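Local coordinates for thioredoxin domain-containing protein (Vibrio parahaemolyticus, PDB 2R5S) that is of unknown function in this tetratricopeptide-repeat part, although the whole protein, which also carries a thioredoxin domain, may act as a protein-disulfide reductase, at residues 9-13 / 25-29. Sequence-based numbering, arbitrary orientation.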
ATOM      1  N   LEU A   9     -20.076  -0.274  16.495  1.00 69.42           N
ATOM      2  CA  LEU A   9     -18.981  -0.011  15.560  1.00 68.51           C
ATOM      3  C   LEU A   9     -17.780  -0.886  15.851  1.00 67.43           C
ATOM      4  O   LEU A   9     -17.235  -1.513  14.947  1.00 67.36           O
ATOM      5  CB  LEU A   9     -18.564   1.469  15.588  1.00 67.72           C
ATOM      6  CG  LEU A   9     -19.487   2.443  14.867  1.00 67.18           C
ATOM      7  CD1 LEU A   9     -18.873   3.825  14.889  1.00 64.66           C
ATOM      8  CD2 LEU A   9     -19.770   1.991  13.416  1.00 65.62           C
ATOM      9  N   LEU A  10     -17.382  -0.923  17.123  1.00 66.95           N
ATOM     10  CA  LEU A  10     -16.259  -1.749  17.568  1.00 65.79           C
ATOM     11  C   LEU A  10     -16.475  -3.215  17.275  1.00 65.81           C
ATOM     12  O   LEU A  10     -15.504  -3.905  17.007  1.00 66.66           O
ATOM     13  CB  LEU A  10     -15.951  -1.556  19.060  1.00 65.25           C
ATOM     14  CG  LEU A  10     -15.131  -0.325  19.454  1.00 63.79           C
ATOM     15  CD1 LEU A  10     -14.714  -0.392  20.908  1.00 64.97           C
ATOM     16  CD2 LEU A  10     -13.906  -0.264  18.622  1.00 61.38           C
ATOM     17  N   LYS A  11     -17.723  -3.694  17.324  1.00 65.04           N
ATOM     18  CA  LYS A  11     -18.014  -5.099  16.934  1.00 65.38           C
ATOM     19  C   LYS A  11     -18.090  -5.258  15.427  1.00 64.65           C
ATOM     20  O   LYS A  11     -17.796  -6.320  14.898  1.00 64.18           O
ATOM     21  CB  LYS A  11     -19.280  -5.689  17.606  1.00 64.62           C
ATOM     22  CG  LYS A  11     -19.182  -7.221  17.772  1.00 64.97           C
ATOM     23  CD  LYS A  11     -20.305  -7.855  18.665  1.00 65.68           C
ATOM     24  CE  LYS A  11     -20.474  -9.356  18.372  1.00 64.92           C
ATOM     25  NZ  LYS A  11     -20.928 -10.222  19.528  1.00 65.33           N
ATOM     26  N   GLN A  12     -18.480  -4.188  14.744  1.00 65.38           N
ATOM     27  CA  GLN A  12     -18.320  -4.108  13.283  1.00 65.71           C
ATOM     28  C   GLN A  12     -16.853  -4.299  12.905  1.00 64.57           C
ATOM     29  O   GLN A  12     -16.563  -5.180  12.111  1.00 63.93           O
ATOM     30  CB  GLN A  12     -18.890  -2.801  12.702  1.00 66.18           C
ATOM     31  CG  GLN A  12     -20.221  -2.937  12.038  1.00 68.50           C
ATOM     32  CD  GLN A  12     -20.086  -3.427  10.596  1.00 73.75           C
ATOM     33  OE1 GLN A  12     -20.315  -4.617  10.297  1.00 73.51           O
ATOM     34  NE2 GLN A  12     -19.707  -2.508   9.684  1.00 73.59           N
ATOM     35  N   VAL A  13     -15.930  -3.519  13.492  1.00 64.48           N
ATOM     36  CA  VAL A  13     -14.473  -3.730  13.234  1.00 63.61           C
ATOM     37  C   VAL A  13     -14.084  -5.174  13.496  1.00 63.58           C
ATOM     38  O   VAL A  13     -13.494  -5.856  12.644  1.00 62.53           O
ATOM     39  CB  VAL A  13     -13.547  -2.861  14.101  1.00 63.61           C
ATOM     40  CG1 VAL A  13     -12.098  -3.181  13.795  1.00 61.80           C
ATOM     41  CG2 VAL A  13     -13.788  -1.402  13.838  1.00 64.00           C
ATOM     42  N   ALA A  25     -12.847  -2.537   7.549  1.00 47.79           N
ATOM     43  CA  ALA A  25     -12.423  -2.336   8.924  1.00 48.22           C
ATOM     44  C   ALA A  25     -11.702  -0.998   9.165  1.00 49.24           C
ATOM     45  O   ALA A  25     -11.941  -0.343  10.180  1.00 49.56           O
ATOM     46  CB  ALA A  25     -11.564  -3.526   9.388  1.00 46.59           C
ATOM     47  N   LEU A  26     -10.809  -0.596   8.257  1.00 51.31           N
ATOM     48  CA  LEU A  26     -10.083   0.714   8.363  1.00 52.51           C
ATOM     49  C   LEU A  26     -11.016   1.884   8.149  1.00 52.58           C
ATOM     50  O   LEU A  26     -10.887   2.969   8.756  1.00 53.14           O
ATOM     51  CB  LEU A  26      -8.992   0.812   7.286  1.00 52.94           C
ATOM     52  CG  LEU A  26      -7.568   0.403   7.662  1.00 55.81           C
ATOM     53  CD1 LEU A  26      -6.749   0.045   6.374  1.00 55.16           C
ATOM     54  CD2 LEU A  26      -6.897   1.481   8.452  1.00 57.07           C
ATOM     55  N   ASN A  27     -11.974   1.658   7.272  1.00 51.44           N
ATOM     56  CA  ASN A  27     -13.034   2.633   7.106  1.00 52.28           C
ATOM     57  C   ASN A  27     -13.922   2.841   8.350  1.00 52.44           C
ATOM     58  O   ASN A  27     -14.239   3.992   8.720  1.00 51.75           O
ATOM     59  CB  ASN A  27     -13.872   2.300   5.907  1.00 51.25           C
ATOM     60  CG  ASN A  27     -14.929   3.340   5.647  1.00 52.86           C
ATOM     61  OD1 ASN A  27     -16.113   3.100   5.881  1.00 53.42           O
ATOM     62  ND2 ASN A  27     -14.515   4.494   5.150  1.00 53.32           N
ATOM     63  N   VAL A  28     -14.281   1.745   9.028  1.00 52.50           N
ATOM     64  CA  VAL A  28     -15.103   1.900  10.240  1.00 51.94           C
ATOM     65  C   VAL A  28     -14.300   2.559  11.380  1.00 52.48           C
ATOM     66  O   VAL A  28     -14.834   3.346  12.175  1.00 51.54           O
ATOM     67  CB  VAL A  28     -15.695   0.575  10.662  1.00 51.17           C
ATOM     68  CG1 VAL A  28     -16.410   0.718  11.960  1.00 48.95           C
ATOM     69  CG2 VAL A  28     -16.661   0.022   9.535  1.00 51.97           C
ATOM     70  N   ILE A  29     -13.023   2.191  11.455  1.00 53.52           N
ATOM     71  CA  ILE A  29     -12.085   2.771  12.417  1.00 55.11           C
ATOM     72  C   ILE A  29     -12.024   4.270  12.284  1.00 56.71           C
ATOM     73  O   ILE A  29     -12.054   4.992  13.301  1.00 56.43           O
ATOM     74  CB  ILE A  29     -10.647   2.250  12.226  1.00 54.93           C
ATOM     75  CG1 ILE A  29     -10.598   0.754  12.535  1.00 54.20           C
ATOM     76  CG2 ILE A  29      -9.631   2.995  13.148  1.00 56.65           C
ATOM     77  CD1 ILE A  29     -11.185   0.426  13.844  1.00 54.98           C
TER
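Ala25 meets Val13 where the two backbones lie nearest, their CA atoms 5.0 Å apart. The methyl contact there is loose, Val13 CG1 to Ala25 CB measuring 4.5 Å, and Ala25 also touches Leu16 one turn further along helix 9-18 and Cys49 of helix 40-52. Val28 supplies the main wedge. Its CG1, anti to the backbone N (chi1 174°), is directed at the first helix and enters between Leu9 and Val13: Leu9 CD2 and Val13 CG2 each lie 3.9 Å from Val28 CG1. Leu9 O lies still nearer, 3.8 Å from Val28 CG1, but this carbonyl already accepts the helical bond from Val13 N (2.8 Å), which makes the methyl an apolar neighbour of a satisfied oxygen. The other branch, CG2, faces the exposed Gln12, whose chain bends at chi2 (-83°) and brings NE2 to 4.0 Å from Val28 CG2, a van der Waals approach. Ile29 reaches back through its CD1 and crosses the Val13 side chain at about a right angle, although the exact placement of CD1 against Val13 is doubtful; Ile29 also touches Val42 of helix 40-52. The local axes approach to 9.3 Å and run nearly antiparallel, at 159°, an antiparallel helical hairpin near the N-terminal end of the chain, consistent with the tetratricopeptide-repeat character of this part. Val28 meeting Leu9 and Val13 at van der Waals distance, with the polar Gln12 at the margin, is consistent with an association resting mainly on dispersion and the hydrophobic effect.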